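Putative Scyalone Dehydratase (Novosphingobium aromaticivorans DSM 12444, PDB 3EF8) is of unknown function but has an NTF2-like, SnoaL-type fold and may be a lyase resembling scytalone dehydratase. Local coordinates at residues E14-D25 with T70-I79; R127-T135 with R141-A149. All coordinates share one frame; numbering follows the deposited sequence. Where two conformers were deposited one is given.

Contact 1: residues E14-D25 with T70-I79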
loop_
_atom_site.group_PDB
_atom_site.type_symbol
_atom_site.label_atom_id
_atom_site.label_comp_id
_atom_site.label_asym_id
_atom_site.label_seq_id
_atom_site.Cartn_x
_atom_site.Cartn_y
_atom_site.Cartn_z
ATOM N N GLU A 14 -10.814 7.237 -3.470
ATOM C CA GLU A 14 -9.966 6.097 -3.055
ATOM C C GLU A 14 -10.849 4.867 -2.883
ATOM O O GLU A 14 -10.494 3.762 -3.371
ATOM C CB GLU A 14 -9.258 6.422 -1.762
ATOM C CG GLU A 14 -8.118 7.415 -1.922
ATOM C CD GLU A 14 -7.488 7.914 -0.673
ATOM O OE1 GLU A 14 -8.118 7.831 0.397
ATOM O OE2 GLU A 14 -6.355 8.465 -0.782
ATOM N N ARG A 15 -11.990 5.010 -2.203
ATOM C CA ARG A 15 -12.919 3.896 -2.047
ATOM C C ARG A 15 -13.311 3.276 -3.391
ATOM O O ARG A 15 -13.381 2.039 -3.531
ATOM C CB ARG A 15 -14.169 4.340 -1.253
ATOM C CG ARG A 15 -15.248 3.310 -1.104
ATOM C CD ARG A 15 -14.704 1.987 -0.559
ATOM N NE ARG A 15 -15.769 1.031 -0.288
ATOM C CZ ARG A 15 -16.502 1.007 0.824
ATOM N NH1 ARG A 15 -16.303 1.861 1.819
ATOM N NH2 ARG A 15 -17.454 0.092 0.913
HETATM N N MSE A 16 -13.595 4.120 -4.372
HETATM C CA MSE A 16 -14.005 3.607 -5.691
HETATM C C MSE A 16 -12.869 2.826 -6.301
HETATM O O MSE A 16 -13.079 1.735 -6.870
HETATM C CB MSE A 16 -14.469 4.767 -6.580
HETATM C CG MSE A 16 -14.981 4.367 -7.909
HETATM SE SE MSE A 16 -13.625 3.979 -9.245
HETATM C CE MSE A 16 -13.192 5.870 -9.707
HETATM N N MSE A 17 -11.650 3.346 -6.176
HETATM C CA MSE A 17 -10.481 2.680 -6.743
HETATM C C MSE A 17 -10.266 1.310 -6.083
HETATM O O MSE A 17 -9.861 0.349 -6.750
HETATM C CB MSE A 17 -9.239 3.541 -6.622
HETATM C CG MSE A 17 -9.381 4.886 -7.409
HETATM SE SE MSE A 17 -7.950 6.086 -7.097
HETATM C CE MSE A 17 -6.440 5.164 -7.926
ATOM N N PHE A 18 -10.535 1.249 -4.792
ATOM C CA PHE A 18 -10.395 0.010 -4.044
ATOM C C PHE A 18 -11.501 -0.938 -4.375
ATOM O O PHE A 18 -11.294 -2.164 -4.501
ATOM C CB PHE A 18 -10.351 0.259 -2.546
ATOM C CG PHE A 18 -9.226 1.166 -2.102
ATOM C CD1 PHE A 18 -8.040 1.265 -2.832
ATOM C CD2 PHE A 18 -9.347 1.910 -0.940
ATOM C CE1 PHE A 18 -6.991 2.121 -2.414
ATOM C CE2 PHE A 18 -8.326 2.733 -0.509
ATOM C CZ PHE A 18 -7.159 2.862 -1.247
ATOM N N ASP A 19 -12.708 -0.429 -4.530
ATOM C CA ASP A 19 -13.811 -1.284 -4.965
ATOM C C ASP A 19 -13.511 -1.881 -6.316
ATOM O O ASP A 19 -13.783 -3.057 -6.603
ATOM C CB ASP A 19 -15.110 -0.480 -5.097
ATOM C CG ASP A 19 -15.729 -0.107 -3.758
ATOM O OD1 ASP A 19 -15.417 -0.694 -2.687
ATOM O OD2 ASP A 19 -16.596 0.811 -3.766
ATOM N N TYR A 20 -12.918 -1.086 -7.203
ATOM C CA TYR A 20 -12.504 -1.587 -8.513
ATOM C C TYR A 20 -11.540 -2.774 -8.423
ATOM O O TYR A 20 -11.755 -3.838 -8.994
ATOM C CB TYR A 20 -11.888 -0.464 -9.396
ATOM C CG TYR A 20 -11.300 -0.931 -10.705
ATOM C CD1 TYR A 20 -10.028 -1.431 -10.753
ATOM C CD2 TYR A 20 -12.026 -0.883 -11.880
ATOM C CE1 TYR A 20 -9.441 -1.891 -11.946
ATOM C CE2 TYR A 20 -11.440 -1.345 -13.079
ATOM C CZ TYR A 20 -10.160 -1.835 -13.075
ATOM O OH TYR A 20 -9.551 -2.327 -14.232
ATOM N N SER A 21 -10.500 -2.609 -7.615
ATOM C CA SER A 21 -9.473 -3.649 -7.460
ATOM C C SER A 21 -10.056 -4.890 -6.806
ATOM O O SER A 21 -9.697 -6.013 -7.172
ATOM C CB SER A 21 -8.311 -3.129 -6.664
ATOM O OG SER A 21 -7.549 -2.307 -7.494
ATOM N N TYR A 22 -10.967 -4.671 -5.874
ATOM C CA TYR A 22 -11.681 -5.795 -5.214
ATOM C C TYR A 22 -12.500 -6.594 -6.217
ATOM O O TYR A 22 -12.380 -7.813 -6.338
ATOM C CB TYR A 22 -12.571 -5.319 -4.074
ATOM C CG TYR A 22 -13.332 -6.448 -3.374
ATOM C CD1 TYR A 22 -12.672 -7.364 -2.570
ATOM C CD2 TYR A 22 -14.707 -6.582 -3.528
ATOM C CE1 TYR A 22 -13.344 -8.392 -1.975
ATOM C CE2 TYR A 22 -15.382 -7.616 -2.960
ATOM C CZ TYR A 22 -14.720 -8.499 -2.149
ATOM O OH TYR A 22 -15.446 -9.531 -1.525
ATOM N N HIS A 23 -13.355 -5.895 -6.947
ATOM C CA HIS A 23 -14.164 -6.579 -7.933
ATOM C C HIS A 23 -13.371 -7.245 -9.061
ATOM O O HIS A 23 -13.744 -8.253 -9.620
ATOM C CB HIS A 23 -15.253 -5.630 -8.471
ATOM C CG HIS A 23 -16.297 -5.345 -7.447
ATOM N ND1 HIS A 23 -17.038 -6.351 -6.860
ATOM C CD2 HIS A 23 -16.687 -4.193 -6.858
ATOM C CE1 HIS A 23 -17.854 -5.829 -5.965
ATOM N NE2 HIS A 23 -17.657 -4.522 -5.938
ATOM N N LEU A 24 -12.199 -6.732 -9.332
ATOM C CA LEU A 24 -11.303 -7.310 -10.309
ATOM C C LEU A 24 -10.737 -8.638 -9.751
ATOM O O LEU A 24 -10.766 -9.664 -10.425
ATOM C CB LEU A 24 -10.163 -6.315 -10.623
ATOM C CG LEU A 24 -9.125 -6.799 -11.612
ATOM C CD1 LEU A 24 -9.747 -7.303 -12.961
ATOM C CD2 LEU A 24 -8.088 -5.678 -11.876
ATOM N N ASP A 25 -10.241 -8.601 -8.503
ATOM C CA ASP A 25 -9.699 -9.801 -7.884
ATOM C C ASP A 25 -10.797 -10.845 -7.662
ATOM O O ASP A 25 -10.537 -12.061 -7.632
ATOM C CB ASP A 25 -9.029 -9.470 -6.580
ATOM C CG ASP A 25 -7.688 -8.724 -6.749
ATOM O OD1 ASP A 25 -7.137 -8.707 -7.867
ATOM O OD2 ASP A 25 -7.241 -8.079 -5.759
ATOM N N THR A 70 -5.922 -13.188 -8.859
ATOM C CA THR A 70 -5.102 -11.972 -8.912
ATOM C C THR A 70 -5.192 -11.269 -7.560
ATOM O O THR A 70 -6.147 -11.432 -6.797
ATOM C CB THR A 70 -5.539 -10.989 -10.034
ATOM O OG1 THR A 70 -6.869 -10.555 -9.832
ATOM C CG2 THR A 70 -5.509 -11.587 -11.420
ATOM N N SER A 71 -4.167 -10.467 -7.274
ATOM C CA SER A 71 -4.168 -9.628 -6.106
ATOM C C SER A 71 -3.632 -8.249 -6.478
ATOM O O SER A 71 -2.542 -8.138 -6.988
ATOM C CB SER A 71 -3.292 -10.255 -5.028
ATOM O OG SER A 71 -3.455 -9.616 -3.779
ATOM N N HIS A 72 -4.455 -7.227 -6.236
ATOM C CA HIS A 72 -4.099 -5.856 -6.549
ATOM C C HIS A 72 -3.975 -5.039 -5.269
ATOM O O HIS A 72 -4.835 -5.007 -4.420
ATOM C CB HIS A 72 -5.157 -5.226 -7.441
ATOM C CG HIS A 72 -5.146 -5.727 -8.832
ATOM N ND1 HIS A 72 -5.610 -6.983 -9.181
ATOM C CD2 HIS A 72 -4.661 -5.177 -9.970
ATOM C CE1 HIS A 72 -5.407 -7.179 -10.474
ATOM N NE2 HIS A 72 -4.851 -6.091 -10.988
ATOM N N HIS A 73 -2.834 -4.374 -5.192
ATOM C CA HIS A 73 -2.438 -3.572 -4.053
ATOM C C HIS A 73 -2.186 -2.164 -4.586
ATOM O O HIS A 73 -1.223 -1.926 -5.307
ATOM C CB HIS A 73 -1.136 -4.148 -3.454
ATOM C CG HIS A 73 -1.240 -5.610 -3.126
ATOM N ND1 HIS A 73 -1.347 -6.063 -1.824
ATOM C CD2 HIS A 73 -1.341 -6.699 -3.926
ATOM C CE1 HIS A 73 -1.517 -7.387 -1.856
ATOM N NE2 HIS A 73 -1.538 -7.788 -3.111
ATOM N N ASN A 74 -3.029 -1.217 -4.195
ATOM C CA ASN A 74 -3.018 0.133 -4.735
ATOM C C ASN A 74 -2.611 1.082 -3.662
ATOM O O ASN A 74 -3.223 1.068 -2.577
ATOM C CB ASN A 74 -4.415 0.499 -5.201
ATOM C CG ASN A 74 -4.933 -0.456 -6.246
ATOM O OD1 ASN A 74 -5.550 -1.495 -5.949
ATOM N ND2 ASN A 74 -4.702 -0.099 -7.504
ATOM N N SER A 75 -1.595 1.891 -3.935
ATOM C CA SER A 75 -1.019 2.751 -2.924
ATOM C C SER A 75 -0.550 4.053 -3.566
ATOM O O SER A 75 -0.635 4.246 -4.789
ATOM C CB SER A 75 0.182 2.069 -2.250
ATOM O OG SER A 75 1.253 1.868 -3.137
ATOM N N ASN A 76 -0.018 4.941 -2.762
ATOM C CA ASN A 76 0.621 6.144 -3.264
ATOM C C ASN A 76 -0.352 6.984 -4.083
ATOM O O ASN A 76 0.067 7.581 -5.102
ATOM C CB ASN A 76 1.878 5.812 -4.100
ATOM C CG ASN A 76 2.978 5.136 -3.306
ATOM O OD1 ASN A 76 2.775 4.100 -2.708
ATOM N ND2 ASN A 76 4.160 5.713 -3.341
ATOM N N ILE A 77 -1.586 7.103 -3.620
ATOM C CA ILE A 77 -2.656 7.779 -4.355
ATOM C C ILE A 77 -2.593 9.292 -4.151
ATOM O O ILE A 77 -2.643 9.749 -3.036
ATOM C CB ILE A 77 -4.016 7.218 -3.976
ATOM C CG1 ILE A 77 -4.123 5.714 -4.388
ATOM C CG2 ILE A 77 -5.152 8.013 -4.661
ATOM C CD1 ILE A 77 -5.323 4.975 -3.823
ATOM N N CYS A 78 -2.428 10.018 -5.256
ATOM C CA CYS A 78 -2.260 11.488 -5.324
ATOM C C CYS A 78 -3.410 12.035 -6.143
ATOM O O CYS A 78 -3.604 11.647 -7.282
ATOM C CB CYS A 78 -0.950 11.773 -6.008
ATOM S SG CYS A 78 0.474 11.129 -5.108
ATOM N N ILE A 79 -4.193 12.916 -5.550
ATOM C CA ILE A 79 -5.421 13.430 -6.168
ATOM C C ILE A 79 -5.350 14.934 -6.307
ATOM O O ILE A 79 -5.104 15.614 -5.344
ATOM C CB ILE A 79 -6.621 13.062 -5.317
ATOM C CG1 ILE A 79 -6.714 11.513 -5.189
ATOM C CG2 ILE A 79 -7.916 13.652 -5.964
ATOM C CD1 ILE A 79 -7.814 11.026 -4.240
HETATM O O HOH W 1 -3.670 8.621 -0.771
HETATM O O HOH W 2 -6.040 -1.569 -9.715
HETATM O O HOH W 3 -9.102 -11.863 -10.635
HETATM O O HOH W 4 -7.632 -5.548 -4.459
HETATM O O HOH W 5 -8.180 -13.213 -6.956
#
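Leu-24 lays its CD2 methyl over one face of the His-72 imidazole, 3.6 Å from CD2 to the ring centroid, a CH-pi contact. With CG swung opposite the backbone N (chi1 179°), the methyl reaches the ring's CE1-NE2 rim, the two side chains crossing at about a right angle. The ring edge belongs to Asp-25: His-72 ND1 donates to Asp-25 OD1 over 2.7 Å, nearly in the ring plane and on the syn side of the oxygen. Thr-70 OG1 donates to this same OD1 from the anti side, also at 2.7 Å, while the backbone N of His-72 reaches the syn lone pair of Asp-25 OD2 at 3.0 Å. Three protein donors thus fix the rotation of the buried carboxylate. One turn back, Ser-21 OG donates to Asn-74 OD1 at 2.7 Å, tilted 31° from the carbonyl plane, and a water joins Ser-21 OG to Asn-74 ND2. Beyond this the interface becomes largely apolar: Phe-18 CE1 meets Ile-77 CD1 at 3.6 Å, and Met-17 SE approaches Ile-77 CG2 at 4.2 Å, tip to tip. Glu-14 packs its CG on Ile-77, but its carboxylate forms a salt bridge with Arg-11 of the third subunit, and a water donates to both Glu-14 OE2 and Ile-77 O. Helix 14-25 runs antiparallel to strand 70-79 (169°, axes 7.8 Å apart), the packing of an N-terminal helix on the curved sheet of an NTF2-like alpha+beta fold.

Contact 2: residues R127-T135 with R141-A149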
loop_
_atom_site.group_PDB
_atom_site.type_symbol
_atom_site.label_atom_id
_atom_site.label_comp_id
_atom_site.label_asym_id
_atom_site.label_seq_id
_atom_site.Cartn_x
_atom_site.Cartn_y
_atom_site.Cartn_z
ATOM N N ARG A 127 -10.988 8.306 -17.709
ATOM C CA ARG A 127 -9.801 7.818 -18.377
ATOM C C ARG A 127 -8.905 7.101 -17.380
ATOM O O ARG A 127 -8.764 7.549 -16.257
ATOM C CB ARG A 127 -8.979 8.948 -19.032
ATOM C CG ARG A 127 -7.787 8.397 -19.793
ATOM C CD ARG A 127 -7.108 9.455 -20.709
ATOM N NE ARG A 127 -5.764 9.014 -21.111
ATOM C CZ ARG A 127 -5.537 8.267 -22.184
ATOM N NH1 ARG A 127 -6.561 7.898 -22.943
ATOM N NH2 ARG A 127 -4.318 7.877 -22.495
ATOM N N ARG A 128 -8.341 5.971 -17.804
ATOM C CA ARG A 128 -7.239 5.308 -17.091
ATOM C C ARG A 128 -6.108 5.047 -18.041
ATOM O O ARG A 128 -6.308 4.428 -19.105
ATOM C CB ARG A 128 -7.621 3.961 -16.482
ATOM C CG ARG A 128 -8.789 3.956 -15.603
ATOM C CD ARG A 128 -8.709 2.801 -14.621
ATOM N NE ARG A 128 -7.780 3.124 -13.530
ATOM C CZ ARG A 128 -7.667 2.455 -12.400
ATOM N NH1 ARG A 128 -8.296 1.305 -12.231
ATOM N NH2 ARG A 128 -6.932 2.951 -11.441
ATOM N N GLU A 129 -4.916 5.447 -17.649
ATOM C CA GLU A 129 -3.732 5.181 -18.404
ATOM C C GLU A 129 -2.762 4.446 -17.491
ATOM O O GLU A 129 -2.329 4.970 -16.467
ATOM C CB GLU A 129 -3.099 6.453 -18.925
ATOM C CG GLU A 129 -1.789 6.237 -19.608
ATOM C CD GLU A 129 -1.210 7.507 -20.169
ATOM O OE1 GLU A 129 -1.939 8.247 -20.873
ATOM O OE2 GLU A 129 -0.027 7.733 -19.958
ATOM N N LEU A 130 -2.452 3.202 -17.822
ATOM C CA LEU A 130 -1.462 2.424 -17.090
ATOM C C LEU A 130 -0.126 2.635 -17.673
ATOM O O LEU A 130 0.058 2.461 -18.909
ATOM C CB LEU A 130 -1.775 0.941 -17.139
ATOM C CG LEU A 130 -0.756 0.044 -16.490
ATOM C CD1 LEU A 130 -0.725 0.181 -14.961
ATOM C CD2 LEU A 130 -1.043 -1.422 -16.873
ATOM N N ARG A 131 0.838 3.007 -16.829
ATOM C CA ARG A 131 2.242 3.100 -17.214
ATOM C C ARG A 131 2.964 1.990 -16.462
ATOM O O ARG A 131 2.780 1.814 -15.277
ATOM C CB ARG A 131 2.835 4.474 -16.922
ATOM C CG ARG A 131 2.098 5.574 -17.663
ATOM C CD ARG A 131 2.737 6.927 -17.437
ATOM N NE ARG A 131 1.916 7.961 -18.038
ATOM C CZ ARG A 131 2.054 9.263 -17.815
ATOM N NH1 ARG A 131 3.014 9.713 -17.014
ATOM N NH2 ARG A 131 1.234 10.108 -18.404
ATOM N N THR A 132 3.732 1.169 -17.175
ATOM C CA THR A 132 4.349 -0.010 -16.635
ATOM C C THR A 132 5.785 0.274 -16.246
ATOM O O THR A 132 6.655 0.553 -17.059
ATOM C CB THR A 132 4.242 -1.194 -17.643
ATOM O OG1 THR A 132 2.859 -1.494 -17.858
ATOM C CG2 THR A 132 4.912 -2.425 -17.111
ATOM N N THR A 133 6.023 0.276 -14.949
ATOM C CA THR A 133 7.336 0.507 -14.389
ATOM C C THR A 133 8.267 -0.629 -14.685
ATOM O O THR A 133 9.412 -0.430 -15.075
ATOM C CB THR A 133 7.205 0.706 -12.856
ATOM O OG1 THR A 133 6.205 1.696 -12.640
ATOM C CG2 THR A 133 8.529 1.107 -12.193
HETATM N N MSE A 134 7.740 -1.837 -14.523
HETATM C CA MSE A 134 8.424 -3.052 -14.893
HETATM C C MSE A 134 7.519 -4.201 -14.605
HETATM O O MSE A 134 6.476 -4.054 -13.971
HETATM C CB MSE A 134 9.733 -3.200 -14.161
HETATM C CG MSE A 134 9.626 -3.026 -12.715
HETATM SE SE MSE A 134 11.354 -2.386 -12.082
HETATM C CE MSE A 134 11.265 -3.311 -10.479
ATOM N N THR A 135 7.925 -5.369 -15.096
ATOM C CA THR A 135 7.164 -6.604 -14.901
ATOM C C THR A 135 8.089 -7.803 -14.701
ATOM O O THR A 135 9.286 -7.776 -15.064
ATOM C CB THR A 135 6.210 -6.937 -16.054
ATOM O OG1 THR A 135 6.957 -7.324 -17.220
ATOM C CG2 THR A 135 5.342 -5.763 -16.424
ATOM N N ARG A 141 3.594 -7.994 -23.181
ATOM C CA ARG A 141 4.853 -7.421 -23.600
ATOM C C ARG A 141 4.802 -5.923 -23.852
ATOM O O ARG A 141 5.676 -5.190 -23.412
ATOM C CB ARG A 141 5.358 -8.146 -24.860
ATOM C CG ARG A 141 6.681 -7.625 -25.312
ATOM N N ALA A 142 3.788 -5.492 -24.568
ATOM C CA ALA A 142 3.614 -4.088 -24.916
ATOM C C ALA A 142 3.288 -3.316 -23.646
ATOM O O ALA A 142 2.660 -3.821 -22.714
ATOM C CB ALA A 142 2.486 -3.891 -25.924
ATOM N N ALA A 143 3.752 -2.074 -23.611
ATOM C CA ALA A 143 3.467 -1.238 -22.449
ATOM C C ALA A 143 3.687 0.225 -22.737
ATOM O O ALA A 143 4.449 0.605 -23.630
ATOM C CB ALA A 143 4.363 -1.660 -21.337
ATOM N N ASN A 144 3.008 1.067 -21.940
ATOM C CA ASN A 144 3.284 2.508 -21.931
ATOM C C ASN A 144 4.402 2.721 -20.926
ATOM O O ASN A 144 4.292 2.291 -19.788
ATOM C CB ASN A 144 2.089 3.307 -21.435
ATOM C CG ASN A 144 0.888 3.236 -22.354
ATOM O OD1 ASN A 144 1.048 3.325 -23.586
ATOM N ND2 ASN A 144 -0.313 3.072 -21.788
ATOM N N PRO A 145 5.504 3.364 -21.298
ATOM C CA PRO A 145 6.577 3.547 -20.330
ATOM C C PRO A 145 6.212 4.617 -19.311
ATOM O O PRO A 145 5.352 5.436 -19.536
ATOM C CB PRO A 145 7.742 4.032 -21.176
ATOM C CG PRO A 145 7.132 4.550 -22.429
ATOM C CD PRO A 145 5.853 3.826 -22.652
ATOM N N ILE A 146 6.890 4.567 -18.158
ATOM C CA ILE A 146 6.673 5.617 -17.155
ATOM C C ILE A 146 7.331 6.929 -17.518
ATOM O O ILE A 146 6.958 7.976 -17.038
ATOM C CB ILE A 146 7.064 5.189 -15.741
ATOM C CG1 ILE A 146 8.546 4.912 -15.597
ATOM C CG2 ILE A 146 6.217 3.969 -15.314
ATOM C CD1 ILE A 146 9.033 4.799 -14.142
ATOM N N GLY A 147 8.326 6.857 -18.399
ATOM C CA GLY A 147 9.061 8.055 -18.807
ATOM C C GLY A 147 10.252 8.355 -17.902
ATOM O O GLY A 147 10.608 9.524 -17.693
ATOM N N ARG A 148 10.864 7.313 -17.378
ATOM C CA ARG A 148 12.025 7.432 -16.475
ATOM C C ARG A 148 13.170 8.187 -17.156
ATOM O O ARG A 148 13.520 7.874 -18.292
ATOM C CB ARG A 148 12.512 6.064 -16.036
ATOM C CG ARG A 148 13.596 6.068 -14.967
ATOM C CD ARG A 148 13.852 4.670 -14.476
ATOM N NE ARG A 148 14.679 4.599 -13.311
ATOM C CZ ARG A 148 15.971 4.321 -13.289
ATOM N NH1 ARG A 148 16.631 4.167 -14.431
ATOM N NH2 ARG A 148 16.607 4.210 -12.152
ATOM N N ALA A 149 13.761 9.138 -16.456
ATOM C CA ALA A 149 14.878 9.934 -17.017
ATOM C C ALA A 149 16.075 9.031 -17.140
ATOM O O ALA A 149 16.317 8.183 -16.318
ATOM C CB ALA A 149 15.180 11.142 -16.136
HETATM O O HOH W 6 1.435 0.146 -19.592
HETATM O O HOH W 7 5.020 8.482 -15.231
HETATM O O HOH W 8 8.554 2.178 -18.066
#
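With its CG opposite the carbonyl carbon (chi1 -66°), Asn-144 turns its amide onto the backbone of Leu-130, and on Ile-146 the CG2 branch lies anti to the carbonyl carbon, which sends it towards Arg-131 and Thr-133. These groups pin the C-terminal tail 141-149 across strand 127-135 of the NTF2-like sheet; the touching parts run 78° apart, so the tail crosses the strand steeply. Two direct hydrogen bonds secure the crossing. Asn-144 ND2 donates to Leu-130 O at 3.0 Å, with the acceptor close to the amide plane, and Ser-43 OG is a further partner of this nitrogen. In return, Thr-132 N donates to Asn-144 O at 2.9 Å, almost straight onto the carbonyl (C=O...N angle 174°). One water links Leu-130 O, Thr-132 OG1 and Asn-144 N, adding a solvent-mediated tie beside the direct bonds. Apolar contacts fill in around them: Ala-143 CB sits 3.7 Å from Thr-132 CB, and Ile-146 CG2 lies 3.8 Å from Arg-131 CB. Ile-146 CG2 also meets Thr-133 OG1, at a classic beta bulge where Thr-133 and Met-134 both face Tyr-109. On the strand, Arg-127 and Arg-131 share the carboxylate of Glu-129, Arg-131 presenting NE and NH2 side-on to OE2 alone. A glutamine in place of Glu-129 would probably leave the two guanidinium groups without their common charge and set Arg-131 freer to turn away from the tail. The Arg-131 aliphatic chain passes the tail backbone, with CD 3.7 Å from Pro-145 O. At its far end, a water accepts from Arg-131 NH1 at 3.0 Å and donates to Ile-146 O at 2.7 Å.

Overall arrangement
Contact 1 closes before contact 2 opens along the chain, and their centres lie about 17 Å apart. Both reach the same mixed sheet: contact 1 places helix 3-25 against strand 67-81, at one edge of the sheet within this chain, whereas contact 2 lays the tail after strand 122-136 over that strand, further into the sheet. The two meet where Tyr-20 CE1 lies 3.4 Å from Arg-128 NH1, in a cation-pi interaction. Both also touch the third subunit. Arg-148 of contact 2 makes a weak hydrogen bond to the Asp-25 carbonyl of that subunit, and Ile-146 packs on the same residue. The C-terminal tail therefore couples the sheet of one chain to a neighbour's helix-strand interface within the three-chain assembly.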